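Local coordinates for probable dehydrogenase (Bordetella bronchiseptica, PDB 3MOI), which is a putative oxidoreductase of the GFO/IDH/MocA family that probably uses a nicotinamide dinucleotide cofactor bound to its Rossmann fold, at residues H80-S85 with I108-R113; G143-L148 with V305-A310. All blocks are in the same frame, centred on the assembly; numbering follows the deposited sequence.

From the N terminus the chain first builds the parallel sheet of the Rossmann fold. There contact 1 closes a short loop: helix 77-86 leads through strand 90-93 to helix 101-114, and 80-85 packs on 108-113 with only 22 residues between them. The chain then leaves this sheet after strand 118-120 and enters the mixed sheet along strand 145-153. Contact 2 closes a far longer loop, bringing 305-310 back beside 143-148 after 156 intervening residues and joining the first and fifth strands of that sheet in chain order, which lie side by side. The two loops follow in series, neither nested nor crossed, and the contacts' centres lie about 38 Å apart.

Contact 1. Residues H80-S85 with I108-R113; sequences HVVQAS and IEAVER
S85 and A110 meet where the two helices pack: the CB of S85 lies 3.8 Å from the carbonyl O of A110, so a small side chain rests directly on the backbone of the opposite helix. The methyl of A110 points back toward helix 77-86 and meets CG2 of V82 at 3.9 Å. The axes of segments 80-85 and 108-113 run nearly parallel (13°) and approach to 8.8 Å, a spacing that suits small residues such as S85 and A110. On V111, CG2 touches two partners, S85 OG at 3.6 Å and CG1 of V81 at 4.1 Å; the two valine side chains cross obliquely. One turn before S85, the short branched side chains of V81 and V82 each present a methyl to the other helix.

The hydroxyl of S85 can lie against a methyl because its polar need is met within its own helix. With OG beside the backbone N (chi1 -66°), it donates to V81 O at 2.9 Å, from above the carbonyl plane. S85 N reaches the same oxygen from the opposite face, so two bonds grip it.

Further out, V81 and S85 also touch V93 and I91 of strand 90-93, respectively, while I108 packs on helix 362-381. Two nearly parallel helices, joined through a strand that one of them packs against, are characteristic of the alternating beta-alpha units of a Rossmann fold.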
loop_
_atom_site.group_PDB
_atom_site.type_symbol
_atom_site.label_atom_id
_atom_site.label_comp_id
_atom_site.label_asym_id
_atom_site.label_seq_id
_atom_site.Cartn_x
_atom_site.Cartn_y
_atom_site.Cartn_z
ATOM N N HIS A 80 -16.862 -33.779 -2.195
ATOM C CA HIS A 80 -17.329 -33.565 -3.567
ATOM C C HIS A 80 -16.158 -33.816 -4.539
ATOM O O HIS A 80 -16.301 -34.443 -5.573
ATOM C CB HIS A 80 -17.948 -32.156 -3.751
ATOM C CG HIS A 80 -19.378 -32.026 -3.310
ATOM N ND1 HIS A 80 -20.000 -30.792 -3.168
ATOM C CD2 HIS A 80 -20.320 -32.962 -3.021
ATOM C CE1 HIS A 80 -21.262 -30.981 -2.805
ATOM N NE2 HIS A 80 -21.483 -32.288 -2.707
ATOM N N VAL A 81 -14.966 -33.399 -4.147
ATOM C CA VAL A 81 -13.803 -33.590 -4.991
ATOM C C VAL A 81 -13.390 -35.047 -5.065
ATOM O O VAL A 81 -13.087 -35.574 -6.158
ATOM C CB VAL A 81 -12.662 -32.678 -4.543
ATOM C CG1 VAL A 81 -11.313 -33.260 -4.954
ATOM C CG2 VAL A 81 -12.906 -31.239 -5.109
ATOM N N VAL A 82 -13.376 -35.727 -3.932
ATOM C CA VAL A 82 -13.105 -37.146 -3.965
ATOM C C VAL A 82 -14.117 -37.888 -4.797
ATOM O O VAL A 82 -13.795 -38.759 -5.582
ATOM C CB VAL A 82 -13.084 -37.714 -2.558
ATOM C CG1 VAL A 82 -13.058 -39.255 -2.596
ATOM C CG2 VAL A 82 -11.871 -37.077 -1.815
ATOM N N GLN A 83 -15.365 -37.546 -4.647
ATOM C CA GLN A 83 -16.372 -38.273 -5.367
ATOM C C GLN A 83 -16.203 -38.080 -6.876
ATOM O O GLN A 83 -16.249 -39.061 -7.637
ATOM C CB GLN A 83 -17.763 -37.806 -4.978
ATOM C CG GLN A 83 -18.354 -38.428 -3.791
ATOM C CD GLN A 83 -19.645 -37.735 -3.457
ATOM O OE1 GLN A 83 -20.679 -38.084 -3.978
ATOM N NE2 GLN A 83 -19.582 -36.722 -2.642
ATOM N N ALA A 84 -16.010 -36.843 -7.324
ATOM C CA ALA A 84 -15.848 -36.627 -8.769
ATOM C C ALA A 84 -14.614 -37.345 -9.295
ATOM O O ALA A 84 -14.664 -37.970 -10.348
ATOM C CB ALA A 84 -15.780 -35.166 -9.106
ATOM N N SER A 85 -13.520 -37.276 -8.537
ATOM C CA SER A 85 -12.283 -37.934 -8.949
ATOM C C SER A 85 -12.466 -39.399 -9.148
ATOM O O SER A 85 -11.869 -39.963 -10.064
ATOM C CB SER A 85 -11.233 -37.831 -7.872
ATOM O OG SER A 85 -10.848 -36.522 -7.697
ATOM N N ILE A 108 -5.763 -33.961 -2.887
ATOM C CA ILE A 108 -4.599 -34.134 -3.731
ATOM C C ILE A 108 -4.472 -35.625 -4.081
ATOM O O ILE A 108 -4.352 -35.998 -5.245
ATOM C CB ILE A 108 -3.339 -33.550 -3.017
ATOM C CG1 ILE A 108 -3.448 -31.993 -2.992
ATOM C CG2 ILE A 108 -2.018 -34.001 -3.658
ATOM C CD1 ILE A 108 -2.509 -31.279 -1.990
ATOM N N GLU A 109 -4.593 -36.479 -3.080
ATOM C CA GLU A 109 -4.317 -37.875 -3.270
ATOM C C GLU A 109 -5.365 -38.488 -4.205
ATOM O O GLU A 109 -5.039 -39.200 -5.155
ATOM C CB GLU A 109 -4.165 -38.556 -1.910
ATOM C CG GLU A 109 -2.947 -37.995 -1.106
ATOM C CD GLU A 109 -2.840 -38.413 0.410
ATOM O OE1 GLU A 109 -3.844 -38.841 1.040
ATOM O OE2 GLU A 109 -1.713 -38.303 0.979
ATOM N N ALA A 110 -6.606 -38.081 -4.022
ATOM C CA ALA A 110 -7.685 -38.559 -4.888
ATOM C C ALA A 110 -7.514 -38.085 -6.342
ATOM O O ALA A 110 -7.652 -38.867 -7.287
ATOM C CB ALA A 110 -9.039 -38.115 -4.341
ATOM N N VAL A 111 -7.200 -36.819 -6.524
ATOM C CA VAL A 111 -7.059 -36.266 -7.870
ATOM C C VAL A 111 -5.904 -36.926 -8.561
ATOM O O VAL A 111 -6.059 -37.353 -9.701
ATOM C CB VAL A 111 -6.907 -34.709 -7.829
ATOM C CG1 VAL A 111 -6.290 -34.170 -9.073
ATOM C CG2 VAL A 111 -8.275 -34.076 -7.509
ATOM N N GLU A 112 -4.782 -37.084 -7.869
ATOM C CA GLU A 112 -3.568 -37.632 -8.483
ATOM C C GLU A 112 -3.733 -39.085 -8.826
ATOM O O GLU A 112 -3.444 -39.463 -9.931
ATOM C CB GLU A 112 -2.306 -37.363 -7.625
ATOM C CG GLU A 112 -2.007 -35.887 -7.631
ATOM C CD GLU A 112 -0.816 -35.412 -6.782
ATOM O OE1 GLU A 112 -0.225 -36.164 -5.983
ATOM O OE2 GLU A 112 -0.500 -34.212 -6.906
ATOM N N ARG A 113 -4.254 -39.892 -7.920
ATOM C CA ARG A 113 -4.542 -41.293 -8.189
ATOM C C ARG A 113 -5.597 -41.476 -9.266
ATOM O O ARG A 113 -5.578 -42.407 -10.032
ATOM C CB ARG A 113 -4.997 -41.950 -6.850
ATOM C CG ARG A 113 -5.535 -43.469 -6.867
ATOM C CD ARG A 113 -6.208 -43.906 -5.432
ATOM N NE ARG A 113 -5.434 -43.281 -4.310
ATOM C CZ ARG A 113 -5.878 -42.403 -3.382
ATOM N NH1 ARG A 113 -7.163 -42.003 -3.304
ATOM N NH2 ARG A 113 -5.006 -41.921 -2.487
#

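Contact 2. Residues G143-L148 with V305-A310; sequences GRVSML and VTCEHA
A classic beta bulge marks this antiparallel pairing of strands 145-153 and 302-307 in the mixed sheet of the C-terminal domain: S146 and M147 both face T306. The backbone of T306 ties them together, its O accepting from S146 N at 3.0 Å and its N donating to M147 O at 2.9 Å. On one face, CG2 of V145 touches both CG1 of V305, at 4.1 Å, and SG of C307, and L148 packs on V305; beta-branched valines suit such extended backbone. On the other face the extended side chain of M147 runs slantwise across T306. Its CG sits between the backbone N and the carbonyl carbon (chi1 76°), and both CG and CE touch CG2 of T306, CE at 3.8 Å. M147 and T306 also pack on N213 and Y153 of the second subunit, respectively, and S146 OG is hydrogen-bonded to ND2 of that N213.

Beyond the V145-C307 pair, E308 N donates to R144 O at 3.1 Å. G143 suits its place: its phi is positive (84°), and its CA lies 3.3 Å from E308 OE1, where a side chain would collide. The same OE1 accepts from R144 N at 2.7 Å, met from above the carboxylate plane.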
loop_
_atom_site.group_PDB
_atom_site.type_symbol
_atom_site.label_atom_id
_atom_site.label_comp_id
_atom_site.label_asym_id
_atom_site.label_seq_id
_atom_site.Cartn_x
_atom_site.Cartn_y
_atom_site.Cartn_z
ATOM N N GLY A 143 12.301 -6.136 -16.779
ATOM C CA GLY A 143 13.341 -6.536 -15.791
ATOM C C GLY A 143 12.747 -7.331 -14.617
ATOM O O GLY A 143 11.572 -7.623 -14.637
ATOM N N ARG A 144 13.554 -7.648 -13.595
ATOM C CA ARG A 144 13.086 -8.361 -12.388
ATOM C C ARG A 144 12.112 -7.611 -11.475
ATOM O O ARG A 144 12.242 -6.392 -11.247
ATOM C CB ARG A 144 14.251 -8.764 -11.497
ATOM C CG ARG A 144 15.213 -9.767 -12.156
ATOM C CD ARG A 144 15.490 -10.971 -11.181
ATOM N NE ARG A 144 16.876 -11.477 -11.233
ATOM C CZ ARG A 144 17.457 -12.188 -10.255
ATOM N NH1 ARG A 144 16.781 -12.498 -9.132
ATOM N NH2 ARG A 144 18.716 -12.605 -10.404
ATOM N N VAL A 145 11.147 -8.351 -10.928
ATOM C CA VAL A 145 10.308 -7.827 -9.893
ATOM C C VAL A 145 11.138 -7.617 -8.650
ATOM O O VAL A 145 11.850 -8.509 -8.239
ATOM C CB VAL A 145 9.199 -8.775 -9.530
ATOM C CG1 VAL A 145 8.360 -8.189 -8.351
ATOM C CG2 VAL A 145 8.334 -9.057 -10.754
ATOM N N SER A 146 11.040 -6.418 -8.069
ATOM C CA SER A 146 11.651 -6.115 -6.778
ATOM C C SER A 146 10.633 -6.216 -5.647
ATOM O O SER A 146 10.940 -6.716 -4.582
ATOM C CB SER A 146 12.286 -4.720 -6.767
ATOM O OG SER A 146 12.906 -4.465 -5.494
ATOM N N MET A 147 9.426 -5.755 -5.888
ATOM C CA MET A 147 8.435 -5.683 -4.849
ATOM C C MET A 147 7.075 -5.503 -5.473
ATOM O O MET A 147 6.995 -4.994 -6.531
ATOM C CB MET A 147 8.749 -4.570 -3.831
ATOM C CG MET A 147 8.479 -3.067 -4.231
ATOM S SD MET A 147 8.814 -1.872 -2.899
ATOM C CE MET A 147 8.520 -0.445 -3.918
ATOM N N LEU A 148 6.021 -5.993 -4.843
ATOM C CA LEU A 148 4.658 -5.715 -5.264
ATOM C C LEU A 148 3.918 -4.985 -4.176
ATOM O O LEU A 148 4.184 -5.200 -3.013
ATOM C CB LEU A 148 3.898 -7.015 -5.474
ATOM C CG LEU A 148 4.108 -7.786 -6.771
ATOM C CD1 LEU A 148 5.351 -8.636 -6.583
ATOM C CD2 LEU A 148 2.914 -8.587 -7.020
ATOM N N VAL A 305 3.276 -3.263 -9.407
ATOM C CA VAL A 305 4.399 -4.206 -9.448
ATOM C C VAL A 305 5.597 -3.418 -9.786
ATOM O O VAL A 305 5.643 -2.875 -10.860
ATOM C CB VAL A 305 4.182 -5.237 -10.544
ATOM C CG1 VAL A 305 5.328 -6.213 -10.634
ATOM C CG2 VAL A 305 2.850 -5.879 -10.331
ATOM N N THR A 306 6.578 -3.314 -8.916
ATOM C CA THR A 306 7.653 -2.478 -9.300
ATOM C C THR A 306 8.863 -3.310 -9.744
ATOM O O THR A 306 9.467 -4.084 -8.994
ATOM C CB THR A 306 7.901 -1.264 -8.272
ATOM O OG1 THR A 306 9.207 -1.279 -7.724
ATOM C CG2 THR A 306 6.901 -1.154 -7.269
ATOM N N CYS A 307 9.163 -3.199 -11.036
ATOM C CA CYS A 307 10.293 -3.884 -11.618
ATOM C C CYS A 307 11.455 -2.946 -11.886
ATOM O O CYS A 307 11.325 -1.763 -11.739
ATOM C CB CYS A 307 9.872 -4.579 -12.883
ATOM S SG CYS A 307 8.279 -5.386 -12.764
ATOM N N GLU A 308 12.602 -3.514 -12.248
ATOM C CA GLU A 308 13.802 -2.754 -12.587
ATOM C C GLU A 308 13.507 -1.648 -13.627
ATOM O O GLU A 308 13.940 -0.537 -13.473
ATOM C CB GLU A 308 14.889 -3.672 -13.178
ATOM C CG GLU A 308 15.710 -4.499 -12.189
ATOM C CD GLU A 308 16.449 -5.736 -12.830
ATOM O OE1 GLU A 308 15.975 -6.374 -13.836
ATOM O OE2 GLU A 308 17.523 -6.063 -12.260
ATOM N N HIS A 309 12.772 -1.959 -14.685
ATOM C CA HIS A 309 12.629 -0.971 -15.762
ATOM C C HIS A 309 11.217 -0.382 -15.867
ATOM O O HIS A 309 10.937 0.383 -16.781
ATOM C CB HIS A 309 13.162 -1.541 -17.111
ATOM C CG HIS A 309 14.630 -1.895 -17.072
ATOM N ND1 HIS A 309 15.112 -3.145 -17.402
ATOM C CD2 HIS A 309 15.704 -1.176 -16.674
ATOM C CE1 HIS A 309 16.421 -3.172 -17.227
ATOM N NE2 HIS A 309 16.803 -1.988 -16.789
ATOM N N ALA A 310 10.369 -0.629 -14.873
ATOM C CA ALA A 310 9.009 -0.132 -14.931
ATOM C C ALA A 310 8.226 -0.428 -13.663
ATOM O O ALA A 310 8.580 -1.357 -12.948
ATOM C CB ALA A 310 8.281 -0.781 -16.120
#